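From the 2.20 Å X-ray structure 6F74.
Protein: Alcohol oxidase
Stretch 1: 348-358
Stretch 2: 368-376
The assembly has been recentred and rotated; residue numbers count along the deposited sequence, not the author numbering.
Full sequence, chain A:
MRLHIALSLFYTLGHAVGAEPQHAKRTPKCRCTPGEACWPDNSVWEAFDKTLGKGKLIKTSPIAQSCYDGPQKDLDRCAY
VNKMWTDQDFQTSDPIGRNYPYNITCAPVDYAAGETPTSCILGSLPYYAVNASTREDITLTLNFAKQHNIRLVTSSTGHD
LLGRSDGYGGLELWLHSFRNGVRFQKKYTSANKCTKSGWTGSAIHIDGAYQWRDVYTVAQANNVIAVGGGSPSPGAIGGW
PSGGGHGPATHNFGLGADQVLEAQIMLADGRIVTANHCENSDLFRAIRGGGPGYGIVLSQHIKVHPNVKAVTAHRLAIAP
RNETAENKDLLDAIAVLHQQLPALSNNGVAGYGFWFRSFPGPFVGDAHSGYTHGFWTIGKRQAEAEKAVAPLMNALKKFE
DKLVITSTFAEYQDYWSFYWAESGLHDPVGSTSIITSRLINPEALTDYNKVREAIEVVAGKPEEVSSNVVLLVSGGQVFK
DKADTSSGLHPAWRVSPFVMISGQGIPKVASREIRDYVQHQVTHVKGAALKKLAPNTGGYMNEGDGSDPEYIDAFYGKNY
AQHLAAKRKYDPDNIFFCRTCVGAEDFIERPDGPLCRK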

# COMPACT_ATOMS: atom_id res chain seq x y z
N GLY A 348 -21.98 -0.22 10.74
CA GLY A 348 -21.44 0.93 10.01
C GLY A 348 -20.19 1.60 10.55
O GLY A 348 -19.88 2.75 10.20
N VAL A 349 -19.44 0.88 11.39
CA VAL A 349 -18.22 1.39 11.98
C VAL A 349 -17.01 0.94 11.13
O VAL A 349 -16.94 -0.21 10.65
N ALA A 350 -16.09 1.87 10.95
CA ALA A 350 -14.83 1.63 10.24
C ALA A 350 -13.71 2.44 10.89
O ALA A 350 -13.96 3.37 11.67
N GLY A 351 -12.48 2.09 10.52
CA GLY A 351 -11.30 2.88 10.92
C GLY A 351 -10.11 2.04 11.31
O GLY A 351 -9.98 0.89 10.89
N TYR A 352 -9.23 2.63 12.11
CA TYR A 352 -7.96 1.99 12.38
C TYR A 352 -7.63 1.98 13.85
O TYR A 352 -7.79 3.00 14.54
N GLY A 353 -7.11 0.84 14.29
CA GLY A 353 -6.66 0.63 15.67
C GLY A 353 -5.23 0.16 15.71
O GLY A 353 -4.76 -0.51 14.78
N PHE A 354 -4.55 0.53 16.80
CA PHE A 354 -3.11 0.39 16.94
C PHE A 354 -2.82 -0.08 18.35
O PHE A 354 -3.40 0.45 19.27
N TRP A 355 -1.91 -1.02 18.52
CA TRP A 355 -1.62 -1.50 19.86
C TRP A 355 -0.24 -2.11 19.98
O TRP A 355 0.36 -2.55 18.98
N PHE A 356 0.22 -2.15 21.22
CA PHE A 356 1.58 -2.56 21.55
C PHE A 356 1.53 -3.28 22.87
O PHE A 356 0.96 -2.77 23.85
N ARG A 357 2.13 -4.45 22.92
CA ARG A 357 2.39 -5.13 24.19
C ARG A 357 3.42 -4.39 25.02
O ARG A 357 3.32 -4.30 26.22
N SER A 358 4.41 -3.86 24.34
CA SER A 358 5.43 -3.00 24.98
C SER A 358 5.89 -2.01 23.94
O SER A 358 5.96 -2.35 22.75
N HIS A 368 3.62 2.52 29.15
CA HIS A 368 4.46 2.20 27.98
C HIS A 368 3.89 1.00 27.20
O HIS A 368 4.63 0.09 26.77
N SER A 369 2.57 1.01 27.00
CA SER A 369 1.87 -0.04 26.26
C SER A 369 0.40 0.37 26.14
O SER A 369 -0.04 1.36 26.74
N GLY A 370 -0.36 -0.39 25.36
CA GLY A 370 -1.78 -0.16 25.25
C GLY A 370 -2.34 -0.31 23.86
O GLY A 370 -1.67 -0.80 22.95
N TYR A 371 -3.59 0.11 23.73
CA TYR A 371 -4.35 0.03 22.50
C TYR A 371 -4.99 1.37 22.30
O TYR A 371 -5.52 1.94 23.25
N THR A 372 -5.00 1.85 21.06
CA THR A 372 -5.70 3.07 20.74
C THR A 372 -6.37 2.92 19.39
O THR A 372 -5.89 2.17 18.55
N HIS A 373 -7.47 3.62 19.17
CA HIS A 373 -8.07 3.65 17.83
C HIS A 373 -8.80 4.94 17.50
O HIS A 373 -9.20 5.67 18.39
N GLY A 374 -8.93 5.17 16.19
CA GLY A 374 -9.80 6.17 15.58
C GLY A 374 -10.77 5.41 14.68
O GLY A 374 -10.39 4.95 13.58
N PHE A 375 -11.99 5.22 15.18
CA PHE A 375 -13.07 4.61 14.44
C PHE A 375 -14.11 5.68 14.14
O PHE A 375 -14.07 6.80 14.70
N TRP A 376 -15.06 5.34 13.28
CA TRP A 376 -16.08 6.29 12.87
C TRP A 376 -17.28 5.64 12.23
O TRP A 376 -17.19 4.53 11.70

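The most unusual feature of this antiparallel pair is a tryptophan laid over a glycine: the six-membered ring of Trp-376 covers Gly-351, whose CA lies 3.9 Å from the centroid of that Trp-376 ring, a CH-pi contact over the face. Glycine suits the site, because a CB there would clash with Gly-374 O and the Phe-375 CA. Chi1 of Trp-376 is p (39°), and the end of the side chain comes nearer the neighbouring strand; Trp-376 CH2 meets Tyr-352 CD1 at 3.9 Å, at the edge of the tyrosine ring, with Tyr-352 in rotamer m. Ala-350 is small enough to sit beside the indole, its CB 4.2 Å from Trp-376 CD1. Phe-354 (m) and Thr-372 (t) share this face of the sheet.

On the other face, Gly-353 again leaves space: a CB would come within 2.5 Å of Tyr-371 OH. Tyr-371 OH and His-373 ND1 are hydrogen-bonded at 2.8 Å within their own strand, linking Tyr-371 (t) to His-373 (p). Trp-355 (p) touches Tyr-371 through its CB, 3.8 Å from Tyr-371 CD2, while its indole leads away.

Phe-375 (m) and Val-349 (t) point sideways, with Phe-375 CB 3.8 Å from Val-349 CG1. No side-chain hydrogen bond crosses between the stretches; backbone pairs such as Phe-354 N to Thr-372 O, 2.7 Å, hold them together.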

# COMPACT_ATOMS: atom_id res chain seq x y z
CB VAL A 349 -18.03 0.92 13.45
CG1 VAL A 349 -16.80 1.57 14.08
CG2 VAL A 349 -19.24 1.29 14.29
CB ALA A 350 -14.98 1.99 8.77
CB TYR A 352 -6.83 2.67 11.59
CG TYR A 352 -7.12 2.74 10.12
CD1 TYR A 352 -7.82 3.85 9.56
CD2 TYR A 352 -6.72 1.74 9.27
CE1 TYR A 352 -8.09 3.92 8.21
CE2 TYR A 352 -6.98 1.81 7.90
CZ TYR A 352 -7.66 2.90 7.39
OH TYR A 352 -7.91 2.97 6.05
CB PHE A 354 -2.41 1.76 16.75
CG PHE A 354 -2.62 2.36 15.39
CD1 PHE A 354 -3.77 3.10 15.11
CD2 PHE A 354 -1.67 2.19 14.39
CE1 PHE A 354 -3.97 3.66 13.84
CE2 PHE A 354 -1.88 2.76 13.13
CZ PHE A 354 -3.03 3.50 12.85
CB TRP A 355 -2.71 -2.48 20.35
CG TRP A 355 -2.85 -3.81 19.59
CD1 TRP A 355 -3.64 -4.06 18.54
CD2 TRP A 355 -2.20 -5.06 19.92
NE1 TRP A 355 -3.51 -5.38 18.13
CE2 TRP A 355 -2.64 -6.01 18.98
CE3 TRP A 355 -1.28 -5.45 20.90
CZ2 TRP A 355 -2.18 -7.33 18.98
CZ3 TRP A 355 -0.83 -6.77 20.90
CH2 TRP A 355 -1.28 -7.69 19.95
CB PHE A 356 2.52 -1.34 21.72
CG PHE A 356 2.87 -0.67 20.44
CD1 PHE A 356 3.93 -1.12 19.68
CD2 PHE A 356 2.10 0.41 19.99
CE1 PHE A 356 4.23 -0.52 18.47
CE2 PHE A 356 2.41 1.01 18.78
CZ PHE A 356 3.48 0.55 18.02
CB ARG A 357 2.91 -6.53 23.97
CG ARG A 357 2.75 -7.35 25.25
CD ARG A 357 3.92 -8.24 25.63
NE ARG A 357 3.87 -9.49 24.92
CZ ARG A 357 3.31 -10.61 25.36
NH1 ARG A 357 2.75 -10.72 26.55
NH2 ARG A 357 3.34 -11.67 24.52
CB SER A 358 6.62 -3.86 25.42
OG SER A 358 7.30 -4.31 24.27
CB HIS A 368 5.92 1.91 28.42
CG HIS A 368 6.64 3.08 29.02
ND1 HIS A 368 6.00 4.05 29.77
CD2 HIS A 368 7.94 3.44 28.99
CE1 HIS A 368 6.88 4.96 30.17
NE2 HIS A 368 8.05 4.63 29.67
CB SER A 369 1.95 -1.39 26.98
OG SER A 369 1.27 -1.33 28.20
CB TYR A 371 -5.48 -1.02 22.62
CG TYR A 371 -6.49 -0.96 21.49
CD1 TYR A 371 -7.52 0.01 21.45
CD2 TYR A 371 -6.41 -1.85 20.42
CE1 TYR A 371 -8.41 0.07 20.38
CE2 TYR A 371 -7.29 -1.79 19.36
CZ TYR A 371 -8.29 -0.84 19.34
OH TYR A 371 -9.17 -0.85 18.28
CB THR A 372 -4.75 4.30 20.74
OG1 THR A 372 -5.55 5.47 20.74
CG2 THR A 372 -3.85 4.35 19.57
CB HIS A 373 -8.95 2.40 17.56
CG HIS A 373 -10.35 2.43 18.10
ND1 HIS A 373 -10.94 1.31 18.63
CD2 HIS A 373 -11.33 3.38 18.08
CE1 HIS A 373 -12.18 1.58 18.98
NE2 HIS A 373 -12.45 2.83 18.66
CB PHE A 375 -13.75 3.46 15.22
CG PHE A 375 -12.96 2.16 15.31
CD1 PHE A 375 -11.70 1.97 14.69
CD2 PHE A 375 -13.50 1.09 16.03
CE1 PHE A 375 -11.04 0.77 14.79
CE2 PHE A 375 -12.83 -0.12 16.13
CZ PHE A 375 -11.58 -0.28 15.51
CB TRP A 376 -15.50 7.31 11.91
CG TRP A 376 -14.51 6.74 10.90
CD1 TRP A 376 -14.79 6.03 9.77
CD2 TRP A 376 -13.09 6.86 10.94
NE1 TRP A 376 -13.64 5.69 9.11
CE2 TRP A 376 -12.58 6.20 9.80
CE3 TRP A 376 -12.20 7.47 11.83
CZ2 TRP A 376 -11.21 6.12 9.54
CZ3 TRP A 376 -10.85 7.40 11.57
CH2 TRP A 376 -10.36 6.73 10.42